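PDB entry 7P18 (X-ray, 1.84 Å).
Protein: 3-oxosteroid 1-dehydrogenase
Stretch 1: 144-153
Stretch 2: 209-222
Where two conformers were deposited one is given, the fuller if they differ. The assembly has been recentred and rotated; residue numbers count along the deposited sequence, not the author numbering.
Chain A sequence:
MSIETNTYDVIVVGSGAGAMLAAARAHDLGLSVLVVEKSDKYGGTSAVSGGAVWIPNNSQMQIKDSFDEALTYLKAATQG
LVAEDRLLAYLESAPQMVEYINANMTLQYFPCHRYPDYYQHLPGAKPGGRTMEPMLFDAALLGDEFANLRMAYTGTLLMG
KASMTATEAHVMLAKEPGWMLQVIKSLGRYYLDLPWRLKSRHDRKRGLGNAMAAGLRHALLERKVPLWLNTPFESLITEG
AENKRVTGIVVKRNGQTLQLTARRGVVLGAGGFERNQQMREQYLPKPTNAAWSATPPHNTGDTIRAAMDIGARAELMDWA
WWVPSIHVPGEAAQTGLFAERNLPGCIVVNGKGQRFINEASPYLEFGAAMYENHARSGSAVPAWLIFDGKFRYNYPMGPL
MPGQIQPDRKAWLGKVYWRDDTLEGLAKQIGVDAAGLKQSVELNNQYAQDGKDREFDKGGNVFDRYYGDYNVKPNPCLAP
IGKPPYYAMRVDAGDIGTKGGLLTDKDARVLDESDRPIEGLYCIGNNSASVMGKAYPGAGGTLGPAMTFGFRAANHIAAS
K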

ATOM      1  N   ASP A 144       2.137  -8.906  25.834  1.00 39.08           N
ATOM      2  CA  ASP A 144       0.919  -8.078  26.009  1.00 40.36           C
ATOM      3  C   ASP A 144       0.845  -6.988  24.924  1.00 38.88           C
ATOM      4  O   ASP A 144      -0.264  -6.485  24.698  1.00 36.95           O
ATOM      5  CB  ASP A 144       0.848  -7.489  27.416  1.00 48.03           C
ATOM      6  CG  ASP A 144       0.645  -8.539  28.493  1.00 48.22           C
ATOM      7  OD1 ASP A 144      -0.068  -9.530  28.243  1.00 51.61           O
ATOM      8  OD2 ASP A 144       1.217  -8.354  29.565  1.00 59.65           O
ATOM      9  N   GLU A 145       1.943  -6.677  24.219  1.00 37.68           N
ATOM     10  CA  GLU A 145       1.916  -5.643  23.136  1.00 33.84           C
ATOM     11  C   GLU A 145       1.166  -6.143  21.901  1.00 30.22           C
ATOM     12  O   GLU A 145       0.758  -5.299  21.069  1.00 30.74           O
ATOM     13  CB  GLU A 145       3.328  -5.140  22.838  1.00 35.04           C
ATOM     14  CG  GLU A 145       3.853  -4.213  23.925  1.00 39.45           C
ATOM     15  CD  GLU A 145       2.995  -2.989  24.194  1.00 40.31           C
ATOM     16  OE1 GLU A 145       2.214  -2.583  23.296  1.00 44.33           O
ATOM     17  OE2 GLU A 145       3.071  -2.479  25.316  1.00 45.74           O
ATOM     18  N   PHE A 146       0.901  -7.442  21.778  1.00 32.65           N
ATOM     19  CA  PHE A 146       0.011  -7.961  20.722  1.00 34.90           C
ATOM     20  C   PHE A 146      -1.333  -7.225  20.774  1.00 33.62           C
ATOM     21  O   PHE A 146      -1.893  -6.911  19.703  1.00 33.30           O
ATOM     22  CB  PHE A 146      -0.148  -9.475  20.810  1.00 35.55           C
ATOM     23  CG  PHE A 146      -1.096 -10.014  19.773  1.00 35.19           C
ATOM     24  CD1 PHE A 146      -0.816  -9.857  18.423  1.00 34.05           C
ATOM     25  CD2 PHE A 146      -2.292 -10.627  20.142  1.00 38.37           C
ATOM     26  CE1 PHE A 146      -1.679 -10.335  17.458  1.00 35.32           C
ATOM     27  CE2 PHE A 146      -3.183 -11.051  19.171  1.00 36.71           C
ATOM     28  CZ  PHE A 146      -2.857 -10.946  17.839  1.00 40.58           C
ATOM     29  N   ALA A 147      -1.808  -6.866  21.972  1.00 32.87           N
ATOM     30  CA  ALA A 147      -3.134  -6.228  22.160  1.00 35.13           C
ATOM     31  C   ALA A 147      -3.199  -4.891  21.413  1.00 34.29           C
ATOM     32  O   ALA A 147      -4.306  -4.477  21.061  1.00 34.53           O
ATOM     33  CB  ALA A 147      -3.421  -6.041  23.642  1.00 35.15           C
ATOM     34  N   ASN A 148      -2.050  -4.246  21.169  1.00 32.64           N
ATOM     35  CA  ASN A 148      -1.973  -2.875  20.595  1.00 29.16           C
ATOM     36  C   ASN A 148      -1.559  -2.869  19.114  1.00 28.52           C
ATOM     37  O   ASN A 148      -1.450  -1.756  18.547  1.00 29.97           O
ATOM     38  CB  ASN A 148      -1.038  -2.026  21.453  1.00 31.62           C
ATOM     39  CG  ASN A 148      -1.549  -1.882  22.872  1.00 36.55           C
ATOM     40  OD1 ASN A 148      -2.747  -1.654  23.080  1.00 30.58           O
ATOM     41  ND2 ASN A 148      -0.633  -1.976  23.830  1.00 32.22           N
ATOM     42  N   LEU A 149      -1.395  -4.035  18.482  1.00 28.57           N
ATOM     43  CA  LEU A 149      -1.135  -4.140  17.018  1.00 29.47           C
ATOM     44  C   LEU A 149      -2.402  -3.745  16.253  1.00 28.83           C
ATOM     45  O   LEU A 149      -3.510  -4.292  16.564  1.00 28.89           O
ATOM     46  CB  LEU A 149      -0.698  -5.567  16.678  1.00 28.38           C
ATOM     47  CG  LEU A 149      -0.554  -5.925  15.192  1.00 30.67           C
ATOM     48  CD1 LEU A 149       0.526  -5.099  14.505  1.00 29.19           C
ATOM     49  CD2 LEU A 149      -0.235  -7.399  15.036  1.00 31.12           C
ATOM     50  N   ARG A 150      -2.270  -2.848  15.277  1.00 25.58           N
ATOM     51  CA  ARG A 150      -3.360  -2.595  14.294  1.00 25.60           C
ATOM     52  C   ARG A 150      -3.564  -3.875  13.494  1.00 28.05           C
ATOM     53  O   ARG A 150      -2.581  -4.336  12.869  1.00 27.56           O
ATOM     54  CB  ARG A 150      -3.067  -1.403  13.377  1.00 25.63           C
ATOM     55  CG  ARG A 150      -4.231  -1.065  12.452  1.00 24.57           C
ATOM     56  CD  ARG A 150      -4.102   0.316  11.835  1.00 25.78           C
ATOM     57  NE  ARG A 150      -4.074   1.354  12.861  1.00 26.28           N
ATOM     58  CZ  ARG A 150      -5.172   1.856  13.448  1.00 28.81           C
ATOM     59  NH1 ARG A 150      -6.367   1.387  13.112  1.00 26.80           N
ATOM     60  NH2 ARG A 150      -5.075   2.777  14.392  1.00 26.79           N
ATOM     61  N   MET A 151      -4.751  -4.493  13.540  1.00 27.12           N
ATOM     62  CA  MET A 151      -4.904  -5.884  13.048  1.00 28.03           C
ATOM     63  C   MET A 151      -5.205  -5.886  11.555  1.00 26.73           C
ATOM     64  O   MET A 151      -5.869  -4.957  11.039  1.00 28.98           O
ATOM     65  CB  MET A 151      -5.981  -6.652  13.819  1.00 32.84           C
ATOM     66  CG  MET A 151      -5.646  -6.807  15.285  1.00 29.78           C
ATOM     67  SD  MET A 151      -4.158  -7.754  15.686  1.00 33.64           S
ATOM     68  CE  MET A 151      -4.501  -9.284  14.842  1.00 36.62           C
ATOM     69  N   ALA A 152      -4.710  -6.911  10.884  1.00 26.31           N
ATOM     70  CA  ALA A 152      -4.911  -7.168   9.446  1.00 29.42           C
ATOM     71  C   ALA A 152      -6.413  -7.157   9.144  1.00 31.59           C
ATOM     72  O   ALA A 152      -7.210  -7.698   9.945  1.00 28.39           O
ATOM     73  CB  ALA A 152      -4.264  -8.478   9.046  1.00 27.87           C
ATOM     74  N   TYR A 153      -6.780  -6.565   8.015  1.00 32.17           N
ATOM     75  CA  TYR A 153      -8.132  -6.674   7.412  1.00 34.85           C
ATOM     76  C   TYR A 153      -8.423  -8.160   7.127  1.00 40.56           C
ATOM     77  O   TYR A 153      -7.536  -8.892   6.644  1.00 36.95           O
ATOM     78  CB  TYR A 153      -8.215  -5.800   6.166  1.00 36.30           C
ATOM     79  CG  TYR A 153      -7.993  -4.313   6.343  1.00 37.50           C
ATOM     80  CD1 TYR A 153      -8.435  -3.609   7.460  1.00 38.95           C
ATOM     81  CD2 TYR A 153      -7.392  -3.581   5.328  1.00 35.36           C
ATOM     82  CE1 TYR A 153      -8.271  -2.231   7.569  1.00 33.12           C
ATOM     83  CE2 TYR A 153      -7.228  -2.209   5.423  1.00 33.51           C
ATOM     84  CZ  TYR A 153      -7.665  -1.527   6.547  1.00 33.93           C
ATOM     85  OH  TYR A 153      -7.503  -0.159   6.590  1.00 33.66           O
ATOM     86  N   GLY A 209       1.713  -7.119   5.819  1.00 22.74           N
ATOM     87  CA  GLY A 209       2.040  -5.907   6.593  1.00 21.75           C
ATOM     88  C   GLY A 209       1.906  -6.153   8.070  1.00 21.90           C
ATOM     89  O   GLY A 209       2.525  -5.451   8.867  1.00 24.20           O
ATOM     90  N   ASN A 210       1.074  -7.110   8.479  1.00 24.66           N
ATOM     91  CA  ASN A 210       0.911  -7.412   9.925  1.00 23.27           C
ATOM     92  C   ASN A 210       2.184  -8.090  10.442  1.00 26.43           C
ATOM     93  O   ASN A 210       2.598  -7.810  11.588  1.00 28.06           O
ATOM     94  CB  ASN A 210      -0.360  -8.242  10.145  1.00 28.28           C
ATOM     95  CG  ASN A 210      -1.300  -7.632  11.167  1.00 28.80           C
ATOM     96  OD1 ASN A 210      -1.876  -8.366  11.945  1.00 26.97           O
ATOM     97  ND2 ASN A 210      -1.471  -6.322  11.174  1.00 21.87           N
ATOM     98  N   ALA A 211       2.832  -8.944   9.648  1.00 25.29           N
ATOM     99  CA  ALA A 211       4.147  -9.524  10.034  1.00 26.24           C
ATOM    100  C   ALA A 211       5.177  -8.405  10.150  1.00 23.75           C
ATOM    101  O   ALA A 211       5.951  -8.363  11.082  1.00 25.40           O
ATOM    102  CB  ALA A 211       4.597 -10.574   9.058  1.00 26.54           C
ATOM    103  N   MET A 212       5.158  -7.489   9.194  0.61 26.77           N
ATOM    104  CA  MET A 212       6.104  -6.357   9.148  0.61 24.22           C
ATOM    105  C   MET A 212       5.954  -5.504  10.421  0.61 25.49           C
ATOM    106  O   MET A 212       6.962  -5.255  11.093  0.61 22.81           O
ATOM    107  CB  MET A 212       5.840  -5.531   7.886  0.61 26.22           C
ATOM    108  CG  MET A 212       6.727  -4.324   7.743  0.61 23.60           C
ATOM    109  SD  MET A 212       6.339  -3.450   6.223  0.61 24.37           S
ATOM    110  CE  MET A 212       4.733  -2.800   6.633  0.61 26.65           C
ATOM    111  N   ALA A 213       4.732  -5.067  10.743  1.00 25.10           N
ATOM    112  CA  ALA A 213       4.457  -4.193  11.897  1.00 24.25           C
ATOM    113  C   ALA A 213       4.723  -4.929  13.212  1.00 23.32           C
ATOM    114  O   ALA A 213       5.350  -4.335  14.116  1.00 23.86           O
ATOM    115  CB  ALA A 213       3.051  -3.644  11.814  1.00 28.68           C
ATOM    116  N   ALA A 214       4.307  -6.179  13.335  1.00 26.12           N
ATOM    117  CA  ALA A 214       4.600  -7.008  14.537  1.00 25.56           C
ATOM    118  C   ALA A 214       6.110  -7.143  14.718  1.00 27.14           C
ATOM    119  O   ALA A 214       6.629  -6.915  15.844  1.00 31.28           O
ATOM    120  CB  ALA A 214       3.982  -8.374  14.357  1.00 27.84           C
ATOM    121  N   GLY A 215       6.803  -7.526  13.633  1.00 27.66           N
ATOM    122  CA  GLY A 215       8.275  -7.726  13.679  1.00 25.18           C
ATOM    123  C   GLY A 215       9.009  -6.458  14.067  1.00 26.08           C
ATOM    124  O   GLY A 215       9.936  -6.537  14.870  1.00 26.88           O
ATOM    125  N   LEU A 216       8.606  -5.291  13.539  1.00 27.44           N
ATOM    126  CA  LEU A 216       9.294  -4.015  13.868  1.00 24.38           C
ATOM    127  C   LEU A 216       8.953  -3.635  15.313  1.00 26.17           C
ATOM    128  O   LEU A 216       9.845  -3.131  16.045  1.00 25.40           O
ATOM    129  CB  LEU A 216       8.902  -2.933  12.863  1.00 24.21           C
ATOM    130  CG  LEU A 216       9.455  -3.145  11.446  1.00 24.05           C
ATOM    131  CD1 LEU A 216       8.781  -2.194  10.457  1.00 26.12           C
ATOM    132  CD2 LEU A 216      10.967  -2.925  11.437  1.00 25.08           C
ATOM    133  N   ARG A 217       7.724  -3.909  15.754  1.00 28.06           N
ATOM    134  CA  ARG A 217       7.362  -3.613  17.166  1.00 27.02           C
ATOM    135  C   ARG A 217       8.263  -4.444  18.082  1.00 27.54           C
ATOM    136  O   ARG A 217       8.771  -3.908  19.054  1.00 28.06           O
ATOM    137  CB  ARG A 217       5.884  -3.867  17.451  1.00 25.89           C
ATOM    138  CG  ARG A 217       5.510  -3.516  18.884  1.00 29.37           C
ATOM    139  CD  ARG A 217       5.484  -2.033  19.086  1.00 31.22           C
ATOM    140  NE  ARG A 217       5.288  -1.577  20.457  1.00 34.70           N
ATOM    141  CZ  ARG A 217       6.245  -1.437  21.374  1.00 32.24           C
ATOM    142  NH1 ARG A 217       7.499  -1.773  21.118  1.00 32.14           N
ATOM    143  NH2 ARG A 217       5.929  -1.000  22.579  1.00 32.48           N
ATOM    144  N   HIS A 218       8.448  -5.708  17.756  1.00 28.06           N
ATOM    145  CA  HIS A 218       9.289  -6.659  18.522  1.00 30.00           C
ATOM    146  C   HIS A 218      10.730  -6.143  18.597  1.00 30.09           C
ATOM    147  O   HIS A 218      11.297  -6.140  19.678  1.00 30.57           O
ATOM    148  CB  HIS A 218       9.204  -8.047  17.911  1.00 32.42           C
ATOM    149  CG  HIS A 218      10.034  -9.039  18.652  1.00 37.94           C
ATOM    150  ND1 HIS A 218       9.648  -9.558  19.890  1.00 42.28           N
ATOM    151  CD2 HIS A 218      11.230  -9.597  18.360  1.00 34.51           C
ATOM    152  CE1 HIS A 218      10.582 -10.396  20.320  1.00 35.97           C
ATOM    153  NE2 HIS A 218      11.564 -10.420  19.404  1.00 40.09           N
ATOM    154  N   ALA A 219      11.287  -5.659  17.486  1.00 28.40           N
ATOM    155  CA  ALA A 219      12.626  -5.039  17.433  1.00 28.36           C
ATOM    156  C   ALA A 219      12.727  -3.869  18.416  1.00 30.06           C
ATOM    157  O   ALA A 219      13.753  -3.752  19.107  1.00 31.35           O
ATOM    158  CB  ALA A 219      12.955  -4.581  16.021  1.00 29.98           C
ATOM    159  N   LEU A 220      11.701  -3.032  18.512  1.00 28.48           N
ATOM    160  CA  LEU A 220      11.699  -1.885  19.445  1.00 27.61           C
ATOM    161  C   LEU A 220      11.628  -2.433  20.887  1.00 30.51           C
ATOM    162  O   LEU A 220      12.306  -1.873  21.783  1.00 31.38           O
ATOM    163  CB  LEU A 220      10.546  -0.948  19.113  1.00 29.89           C
ATOM    164  CG  LEU A 220      10.626  -0.251  17.751  1.00 28.23           C
ATOM    165  CD1 LEU A 220       9.504   0.775  17.619  1.00 26.78           C
ATOM    166  CD2 LEU A 220      11.996   0.403  17.539  1.00 29.74           C
ATOM    167  N   LEU A 221      10.876  -3.510  21.104  1.00 32.08           N
ATOM    168  CA  LEU A 221      10.710  -4.105  22.458  1.00 32.36           C
ATOM    169  C   LEU A 221      12.059  -4.622  22.943  1.00 32.01           C
ATOM    170  O   LEU A 221      12.439  -4.277  24.042  1.00 35.21           O
ATOM    171  CB  LEU A 221       9.702  -5.245  22.406  1.00 32.89           C
ATOM    172  CG  LEU A 221       8.249  -4.859  22.600  1.00 37.04           C
ATOM    173  CD1 LEU A 221       7.370  -6.078  22.409  1.00 39.94           C
ATOM    174  CD2 LEU A 221       8.031  -4.237  23.976  1.00 40.24           C
ATOM    175  N   GLU A 222      12.758  -5.395  22.117  1.00 36.26           N
ATOM    176  CA  GLU A 222      14.111  -5.935  22.421  1.00 35.15           C
ATOM    177  C   GLU A 222      15.078  -4.809  22.758  1.00 36.04           C
ATOM    178  O   GLU A 222      15.929  -5.030  23.616  1.00 32.79           O
ATOM    179  CB  GLU A 222      14.638  -6.747  21.248  1.00 40.00           C
ATOM    180  CG  GLU A 222      13.834  -8.008  21.074  1.00 44.69           C
ATOM    181  CD  GLU A 222      14.596  -9.143  20.430  1.00 56.84           C
ATOM    182  OE1 GLU A 222      15.330  -8.887  19.455  1.00 53.21           O
ATOM    183  OE2 GLU A 222      14.461 -10.277  20.934  1.00 64.37           O
TER
HETATM  184  O   HOH W   1       2.885  -0.466  21.699  1.00 35.12           O

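Residues 209-222 form a continuous helix, its i to i-4 backbone hydrogen bonds running from Ala 213 N to Gly 209 O (2.9 Å) through Glu 222 N to His 218 O (2.9 Å). Against it lies 144-153, a 3-10 segment as far as Asn 148 and then an extended loop. The nearest CA atoms pair Ala 152 with Asn 210 (5.8 Å), Leu 149 with Ala 214 (6.9 Å) and Glu 145 with Arg 217 (8.3 Å), so the two chains run in opposite senses and draw apart toward the 3-10 end. The contact is modest, burying 350 Å² in all.

Asn 210, which loses the most area here, supplies both direct hydrogen bonds. Its ND2 donates to Arg 150 O at 2.8 Å with an N-H...O angle of 148°, while Ala 152 N donates to its OD1 in a weak bond of 3.4 Å and 147°. The amide thus offers donor and acceptor to two peptide groups of a loop free of regular structure. Ala 152 N also sits 3.3 Å from Asn 210 ND2, but both are donors and no bond results.

One turn on, buried Leu 149 packs on Ala 213 and Ala 214, with its CD1 4.0 Å from Ala 213 CB and its CD2 4.4 Å from Ala 214 CB.

At Arg 217 the chemistry becomes charged yet indirect. Glu 145 OE1 stands 4.1 Å from Arg 217 NH2, beyond salt-bridge range. Water 1 links the two, donating to Glu 145 OE1 at 2.7 Å and accepting from Arg 217 NE at 2.9 Å. Asn 148 ND2 also donates to Glu 145 OE1 (3.0 Å, 175°), helping to hold the carboxylate. Finally, Leu 221 CD1 approaches Glu 145 CB at 4.2 Å, an aliphatic contact that closes the interface.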